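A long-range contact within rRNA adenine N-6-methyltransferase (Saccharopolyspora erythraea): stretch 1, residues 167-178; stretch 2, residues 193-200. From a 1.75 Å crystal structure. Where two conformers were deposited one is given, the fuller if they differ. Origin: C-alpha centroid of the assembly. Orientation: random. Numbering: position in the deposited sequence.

Stretch 1, residues 167-178: QLEFARKRTGDY
Stretch 2 (193-200) EWEFVEKV

A helix packs across a strand of the same chain mainly through side chains, with Phe196 at the centre and no hydrogen bond between the two stretches. The helix starts at Leu168, with Gln167 at the N-cap position. The strand runs through 193-200 and begins earlier in the chain. Their N-to-C directions differ by 140°, and the axes approach to 7.7 Å. The register follows from this roughly antiparallel course: the CA of Leu168 lies 6.5 Å from the CA of Lys199, and the CA of Thr175 lies 5.4 Å from the CA of Trp194. The contact buries 475 Å², both sides summed.

Residues 168-174 have helical backbone angles, phi -57 to -72° and psi -17 to -48°. Thr175 is at -111/2°. Gly176 is the first to leave helical angles; it has positive phi (60/33°), which favours glycine, and forms a Schellman motif. Its N bonds to Lys173 O (3.3 Å), and Asp177 N bonds to Arg172 O (2.9 Å). The strand is extended except at Val197 (-93/-61°).

CA-to-CB of Trp194 and Phe196 points toward the helix, while that of Glu195, Val197 and Glu198 points away. Phe196 (chi1 t, chi2 91°) meets several helix residues. Leu168 (t, p) places CD1 at the ring edge, 3.9 Å from Phe196 CZ. Ala171 CB is 4.1 Å from Phe196 CE1, and Arg172 CG is 4.0 Å from the same Phe196 CE1. Asp177 (chi1 t) lies with its CG over one ring face; its OD1 is 3.7 Å from Phe196 CD2.

Thr175 (chi1 p) fits closely against the strand. Its OG1 donates a hydrogen bond to Ala171 O (2.6 Å), one turn back. This gives the hydroxyl proton an acceptor, although OG1 also lies 3.3 Å from Phe196 CB. The methyl CG2 of Thr175 sits 3.6 Å from Glu195 C.

Trp194 (chi1 m, chi2 63°) packs beside Arg174 and Thr175. Arg174 O is 3.3 Å from Trp194 CE3 and approaches the ring obliquely. Arg174 CB is 3.8 Å from Trp194 CZ3. The Arg174 side chain (m, m, t, chi4 100°) has Trp194 CH2 at the edge of its guanidinium, near the plane, so the two groups do not stack. Trp194 NE1 is hydrogen-bonded elsewhere in the structure.

At the other end, Lys199 is fully extended, with all four chi angles t. Its CE lies 4.0 Å from Leu168 CD2, so its aliphatic chain extends the apolar contact.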

ATOM      1  N   GLN A 167      -0.585  -6.904  -9.458  1.00 37.13           N
ATOM      2  CA  GLN A 167      -0.208  -6.694 -10.847  1.00 40.69           C
ATOM      3  C   GLN A 167       0.831  -5.584 -10.927  1.00 36.56           C
ATOM      4  O   GLN A 167       0.859  -4.667 -10.100  1.00 35.26           O
ATOM      5  CB  GLN A 167      -1.429  -6.345 -11.699  1.00 51.67           C
ATOM      6  CG  GLN A 167      -2.355  -7.522 -11.948  1.00 63.18           C
ATOM      7  CD  GLN A 167      -3.409  -7.227 -13.000  1.00 74.44           C
ATOM      8  OE1 GLN A 167      -3.594  -6.080 -13.408  1.00 77.70           O
ATOM      9  NE2 GLN A 167      -4.102  -8.266 -13.447  1.00 78.56           N
ATOM     10  N   LEU A 168       1.700  -5.679 -11.933  1.00 35.70           N
ATOM     11  CA  LEU A 168       2.812  -4.740 -12.057  1.00 38.22           C
ATOM     12  C   LEU A 168       2.324  -3.303 -12.204  1.00 39.71           C
ATOM     13  O   LEU A 168       2.827  -2.392 -11.532  1.00 38.53           O
ATOM     14  CB  LEU A 168       3.691  -5.133 -13.246  1.00 42.39           C
ATOM     15  CG  LEU A 168       4.862  -4.201 -13.572  1.00 46.80           C
ATOM     16  CD1 LEU A 168       5.819  -4.080 -12.393  1.00 44.76           C
ATOM     17  CD2 LEU A 168       5.593  -4.689 -14.820  1.00 51.58           C
ATOM     18  N   GLU A 169       1.356  -3.068 -13.092  1.00 41.16           N
ATOM     19  CA  GLU A 169       0.957  -1.692 -13.370  1.00 45.00           C
ATOM     20  C   GLU A 169       0.295  -1.050 -12.157  1.00 37.48           C
ATOM     21  O   GLU A 169       0.499   0.142 -11.887  1.00 34.91           O
ATOM     22  CB  GLU A 169       0.031  -1.645 -14.587  1.00 62.58           C
ATOM     23  CG  GLU A 169       0.773  -1.723 -15.915  1.00 81.12           C
ATOM     24  CD  GLU A 169       1.783  -0.597 -16.087  1.00 93.64           C
ATOM     25  OE1 GLU A 169       1.573   0.489 -15.502  1.00 96.42           O
ATOM     26  OE2 GLU A 169       2.793  -0.799 -16.792  1.00 98.99           O
ATOM     27  N   PHE A 170      -0.495  -1.820 -11.408  1.00 43.27           N
ATOM     28  CA  PHE A 170      -1.082  -1.300 -10.178  1.00 40.57           C
ATOM     29  C   PHE A 170       0.001  -0.815  -9.224  1.00 39.19           C
ATOM     30  O   PHE A 170      -0.102   0.274  -8.644  1.00 35.90           O
ATOM     31  CB  PHE A 170      -1.938  -2.380  -9.517  1.00 41.05           C
ATOM     32  CG  PHE A 170      -2.570  -1.944  -8.228  1.00 38.58           C
ATOM     33  CD1 PHE A 170      -1.864  -2.009  -7.033  1.00 36.40           C
ATOM     34  CD2 PHE A 170      -3.868  -1.454  -8.215  1.00 39.30           C
ATOM     35  CE1 PHE A 170      -2.441  -1.598  -5.845  1.00 35.29           C
ATOM     36  CE2 PHE A 170      -4.456  -1.042  -7.033  1.00 37.52           C
ATOM     37  CZ  PHE A 170      -3.742  -1.115  -5.844  1.00 38.67           C
ATOM     38  N   ALA A 171       1.051  -1.621  -9.044  1.00 38.07           N
ATOM     39  CA  ALA A 171       2.103  -1.274  -8.096  1.00 34.49           C
ATOM     40  C   ALA A 171       2.889  -0.055  -8.559  1.00 32.14           C
ATOM     41  O   ALA A 171       3.297   0.776  -7.737  1.00 32.42           O
ATOM     42  CB  ALA A 171       3.039  -2.464  -7.896  1.00 33.76           C
ATOM     43  N   ARG A 172       3.138   0.056  -9.865  1.00 31.89           N
ATOM     44  CA  ARG A 172       3.884   1.203 -10.373  1.00 35.64           C
ATOM     45  C   ARG A 172       3.124   2.506 -10.147  1.00 36.70           C
ATOM     46  O   ARG A 172       3.710   3.510  -9.726  1.00 36.11           O
ATOM     47  CB  ARG A 172       4.188   1.014 -11.859  1.00 45.10           C
ATOM     48  CG  ARG A 172       5.255  -0.033 -12.157  1.00 57.94           C
ATOM     49  CD  ARG A 172       5.743   0.095 -13.590  1.00 74.08           C
ATOM     50  NE  ARG A 172       6.727  -0.921 -13.945  1.00 90.31           N
ATOM     51  CZ  ARG A 172       7.275  -1.039 -15.150  1.00106.38           C
ATOM     52  NH1 ARG A 172       6.940  -0.201 -16.122  1.00112.20           N
ATOM     53  NH2 ARG A 172       8.164  -1.995 -15.386  1.00112.14           N
ATOM     54  N   LYS A 173       1.820   2.513 -10.421  1.00 42.79           N
ATOM     55  CA  LYS A 173       1.042   3.732 -10.234  1.00 50.15           C
ATOM     56  C   LYS A 173       0.996   4.132  -8.762  1.00 45.67           C
ATOM     57  O   LYS A 173       1.191   5.305  -8.419  1.00 44.24           O
ATOM     58  CB  LYS A 173      -0.372   3.548 -10.784  1.00 63.51           C
ATOM     59  CG  LYS A 173      -1.075   4.868 -11.084  1.00 77.54           C
ATOM     60  CD  LYS A 173      -2.555   4.689 -11.414  1.00 86.25           C
ATOM     61  CE  LYS A 173      -3.389   4.437 -10.164  1.00 89.40           C
ATOM     62  NZ  LYS A 173      -4.826   4.778 -10.364  1.00 91.53           N
ATOM     63  N   ARG A 174       0.746   3.162  -7.873  1.00 40.63           N
ATOM     64  CA  ARG A 174       0.580   3.467  -6.457  1.00 35.95           C
ATOM     65  C   ARG A 174       1.890   3.851  -5.782  1.00 35.95           C
ATOM     66  O   ARG A 174       1.862   4.425  -4.689  1.00 37.94           O
ATOM     67  CB  ARG A 174      -0.042   2.268  -5.729  1.00 39.44           C
ATOM     68  CG  ARG A 174      -1.453   1.904  -6.189  1.00 44.40           C
ATOM     69  CD  ARG A 174      -2.457   3.018  -5.899  1.00 49.98           C
ATOM     70  NE  ARG A 174      -3.821   2.652  -6.290  1.00 57.06           N
ATOM     71  CZ  ARG A 174      -4.772   2.229  -5.458  1.00 63.05           C
ATOM     72  NH1 ARG A 174      -4.542   2.110  -4.156  1.00 61.40           N
ATOM     73  NH2 ARG A 174      -5.973   1.923  -5.931  1.00 67.93           N
ATOM     74  N   THR A 175       3.030   3.551  -6.398  1.00 34.20           N
ATOM     75  CA  THR A 175       4.329   3.912  -5.851  1.00 35.77           C
ATOM     76  C   THR A 175       5.036   4.982  -6.668  1.00 38.95           C
ATOM     77  O   THR A 175       6.169   5.343  -6.335  1.00 42.14           O
ATOM     78  CB  THR A 175       5.233   2.676  -5.762  1.00 33.30           C
ATOM     79  OG1 THR A 175       5.449   2.150  -7.081  1.00 34.33           O
ATOM     80  CG2 THR A 175       4.601   1.603  -4.874  1.00 32.24           C
ATOM     81  N   GLY A 176       4.410   5.491  -7.727  1.00 43.56           N
ATOM     82  CA  GLY A 176       5.057   6.474  -8.582  1.00 50.61           C
ATOM     83  C   GLY A 176       6.332   5.980  -9.228  1.00 54.46           C
ATOM     84  O   GLY A 176       7.251   6.772  -9.462  1.00 57.06           O
ATOM     85  N   ASP A 177       6.405   4.685  -9.545  1.00 48.59           N
ATOM     86  CA  ASP A 177       7.663   4.093  -9.985  1.00 51.14           C
ATOM     87  C   ASP A 177       8.094   4.576 -11.363  1.00 54.71           C
ATOM     88  O   ASP A 177       9.285   4.487 -11.684  1.00 54.32           O
ATOM     89  CB  ASP A 177       7.554   2.569  -9.980  1.00 49.29           C
ATOM     90  CG  ASP A 177       8.887   1.889 -10.227  1.00 53.27           C
ATOM     91  OD1 ASP A 177       9.829   2.123  -9.441  1.00 53.91           O
ATOM     92  OD2 ASP A 177       8.990   1.113 -11.200  1.00 55.17           O
ATOM     93  N   TYR A 178       7.166   5.082 -12.185  1.00 56.05           N
ATOM     94  CA  TYR A 178       7.515   5.651 -13.484  1.00 64.36           C
ATOM     95  C   TYR A 178       7.080   7.110 -13.622  1.00 60.88           C
ATOM     96  O   TYR A 178       6.979   7.615 -14.744  1.00 62.28           O
ATOM     97  CB  TYR A 178       6.926   4.810 -14.621  1.00 75.50           C
ATOM     98  CG  TYR A 178       5.413   4.780 -14.698  1.00 82.48           C
ATOM     99  CD1 TYR A 178       4.704   5.811 -15.302  1.00 87.56           C
ATOM    100  CD2 TYR A 178       4.697   3.703 -14.195  1.00 83.33           C
ATOM    101  CE1 TYR A 178       3.325   5.779 -15.385  1.00 89.36           C
ATOM    102  CE2 TYR A 178       3.318   3.660 -14.271  1.00 84.54           C
ATOM    103  CZ  TYR A 178       2.636   4.700 -14.867  1.00 89.01           C
ATOM    104  OH  TYR A 178       1.260   4.662 -14.946  1.00 90.91           O
ATOM    105  N   GLU A 193       4.305   5.622   3.872  1.00 29.96           N
ATOM    106  CA  GLU A 193       5.254   5.473   2.777  1.00 31.42           C
ATOM    107  C   GLU A 193       4.746   4.386   1.832  1.00 28.94           C
ATOM    108  O   GLU A 193       4.185   3.378   2.271  1.00 30.94           O
ATOM    109  CB  GLU A 193       6.648   5.116   3.308  1.00 33.60           C
ATOM    110  CG  GLU A 193       7.176   6.058   4.391  1.00 36.84           C
ATOM    111  CD  GLU A 193       8.457   5.553   5.055  1.00 46.68           C
ATOM    112  OE1 GLU A 193       8.849   4.395   4.816  1.00 45.27           O
ATOM    113  OE2 GLU A 193       9.075   6.324   5.820  1.00 50.87           O
ATOM    114  N   TRP A 194       4.898   4.620   0.530  1.00 31.31           N
ATOM    115  CA  TRP A 194       4.541   3.657  -0.508  1.00 30.63           C
ATOM    116  C   TRP A 194       5.818   3.329  -1.266  1.00 35.51           C
ATOM    117  O   TRP A 194       6.453   4.227  -1.827  1.00 34.95           O
ATOM    118  CB  TRP A 194       3.487   4.216  -1.472  1.00 29.17           C
ATOM    119  CG  TRP A 194       2.159   4.610  -0.860  1.00 29.41           C
ATOM    120  CD1 TRP A 194       1.936   5.587   0.067  1.00 31.41           C
ATOM    121  CD2 TRP A 194       0.873   4.060  -1.176  1.00 33.56           C
ATOM    122  NE1 TRP A 194       0.592   5.666   0.362  1.00 30.47           N
ATOM    123  CE2 TRP A 194      -0.080   4.740  -0.389  1.00 33.58           C
ATOM    124  CE3 TRP A 194       0.437   3.051  -2.043  1.00 35.12           C
ATOM    125  CZ2 TRP A 194      -1.441   4.443  -0.443  1.00 35.14           C
ATOM    126  CZ3 TRP A 194      -0.913   2.751  -2.089  1.00 35.86           C
ATOM    127  CH2 TRP A 194      -1.837   3.446  -1.295  1.00 37.25           C
ATOM    128  N   GLU A 195       6.182   2.050  -1.303  0.59 32.51           N
ATOM    129  CA  GLU A 195       7.480   1.645  -1.827  0.59 33.45           C
ATOM    130  C   GLU A 195       7.314   0.530  -2.849  0.59 32.39           C
ATOM    131  O   GLU A 195       6.601  -0.448  -2.601  0.59 31.44           O
ATOM    132  CB  GLU A 195       8.402   1.209  -0.679  0.59 35.57           C
ATOM    133  CG  GLU A 195       8.682   2.329   0.330  0.59 39.54           C
ATOM    134  CD  GLU A 195       9.441   1.863   1.566  0.59 48.25           C
ATOM    135  OE1 GLU A 195       9.634   0.640   1.735  0.59 50.14           O
ATOM    136  OE2 GLU A 195       9.841   2.728   2.376  0.59 48.88           O
ATOM    137  N   PHE A 196       7.964   0.689  -4.002  1.00 32.40           N
ATOM    138  CA  PHE A 196       8.023  -0.351  -5.022  1.00 34.31           C
ATOM    139  C   PHE A 196       9.237  -1.225  -4.731  1.00 34.65           C
ATOM    140  O   PHE A 196      10.367  -0.723  -4.671  1.00 35.12           O
ATOM    141  CB  PHE A 196       8.122   0.266  -6.416  1.00 38.29           C
ATOM    142  CG  PHE A 196       8.129  -0.742  -7.531  1.00 39.37           C
ATOM    143  CD1 PHE A 196       6.946  -1.144  -8.123  1.00 38.82           C
ATOM    144  CD2 PHE A 196       9.318  -1.284  -7.990  1.00 42.80           C
ATOM    145  CE1 PHE A 196       6.945  -2.063  -9.147  1.00 40.46           C
ATOM    146  CE2 PHE A 196       9.322  -2.208  -9.014  1.00 41.04           C
ATOM    147  CZ  PHE A 196       8.136  -2.597  -9.593  1.00 40.54           C
ATOM    148  N   VAL A 197       9.015  -2.525  -4.537  1.00 35.29           N
ATOM    149  CA  VAL A 197      10.116  -3.408  -4.167  1.00 34.23           C
ATOM    150  C   VAL A 197      10.727  -4.030  -5.419  1.00 36.05           C
ATOM    151  O   VAL A 197      11.915  -3.835  -5.699  1.00 36.05           O
ATOM    152  CB  VAL A 197       9.656  -4.481  -3.164  1.00 34.80           C
ATOM    153  CG1 VAL A 197      10.774  -5.475  -2.887  1.00 33.39           C
ATOM    154  CG2 VAL A 197       9.209  -3.820  -1.866  1.00 34.23           C
ATOM    155  N   GLU A 198       9.939  -4.783  -6.183  1.00 31.93           N
ATOM    156  CA  GLU A 198      10.490  -5.382  -7.395  1.00 34.38           C
ATOM    157  C   GLU A 198       9.368  -5.919  -8.274  1.00 34.51           C
ATOM    158  O   GLU A 198       8.282  -6.260  -7.798  1.00 32.72           O
ATOM    159  CB  GLU A 198      11.478  -6.511  -7.066  1.00 37.81           C
ATOM    160  CG  GLU A 198      10.817  -7.761  -6.490  1.00 39.07           C
ATOM    161  CD  GLU A 198      11.816  -8.872  -6.189  1.00 44.44           C
ATOM    162  OE1 GLU A 198      12.987  -8.556  -5.892  1.00 45.44           O
ATOM    163  OE2 GLU A 198      11.427 -10.060  -6.259  1.00 45.08           O
ATOM    164  N   LYS A 199       9.665  -6.010  -9.566  1.00 33.58           N
ATOM    165  CA  LYS A 199       8.801  -6.713 -10.502  1.00 37.72           C
ATOM    166  C   LYS A 199       8.899  -8.219 -10.282  1.00 36.19           C
ATOM    167  O   LYS A 199       9.942  -8.745  -9.889  1.00 37.72           O
ATOM    168  CB  LYS A 199       9.198  -6.370 -11.940  1.00 49.54           C
ATOM    169  CG  LYS A 199       8.420  -7.113 -13.021  1.00 64.38           C
ATOM    170  CD  LYS A 199       8.986  -6.812 -14.405  1.00 81.19           C
ATOM    171  CE  LYS A 199       8.255  -7.589 -15.490  1.00 95.55           C
ATOM    172  NZ  LYS A 199       8.890  -7.422 -16.825  1.00105.44           N
ATOM    173  N   VAL A 200       7.799  -8.919 -10.549  1.00 35.27           N
ATOM    174  CA  VAL A 200       7.741 -10.375 -10.431  1.00 38.47           C
ATOM    175  C   VAL A 200       7.226 -10.919 -11.757  1.00 42.82           C
ATOM    176  O   VAL A 200       6.060 -10.701 -12.110  1.00 47.12           O
ATOM    177  CB  VAL A 200       6.849 -10.834  -9.269  1.00 34.25           C
ATOM    178  CG1 VAL A 200       6.854 -12.360  -9.154  1.00 35.11           C
ATOM    179  CG2 VAL A 200       7.310 -10.208  -7.966  1.00 31.22           C
TER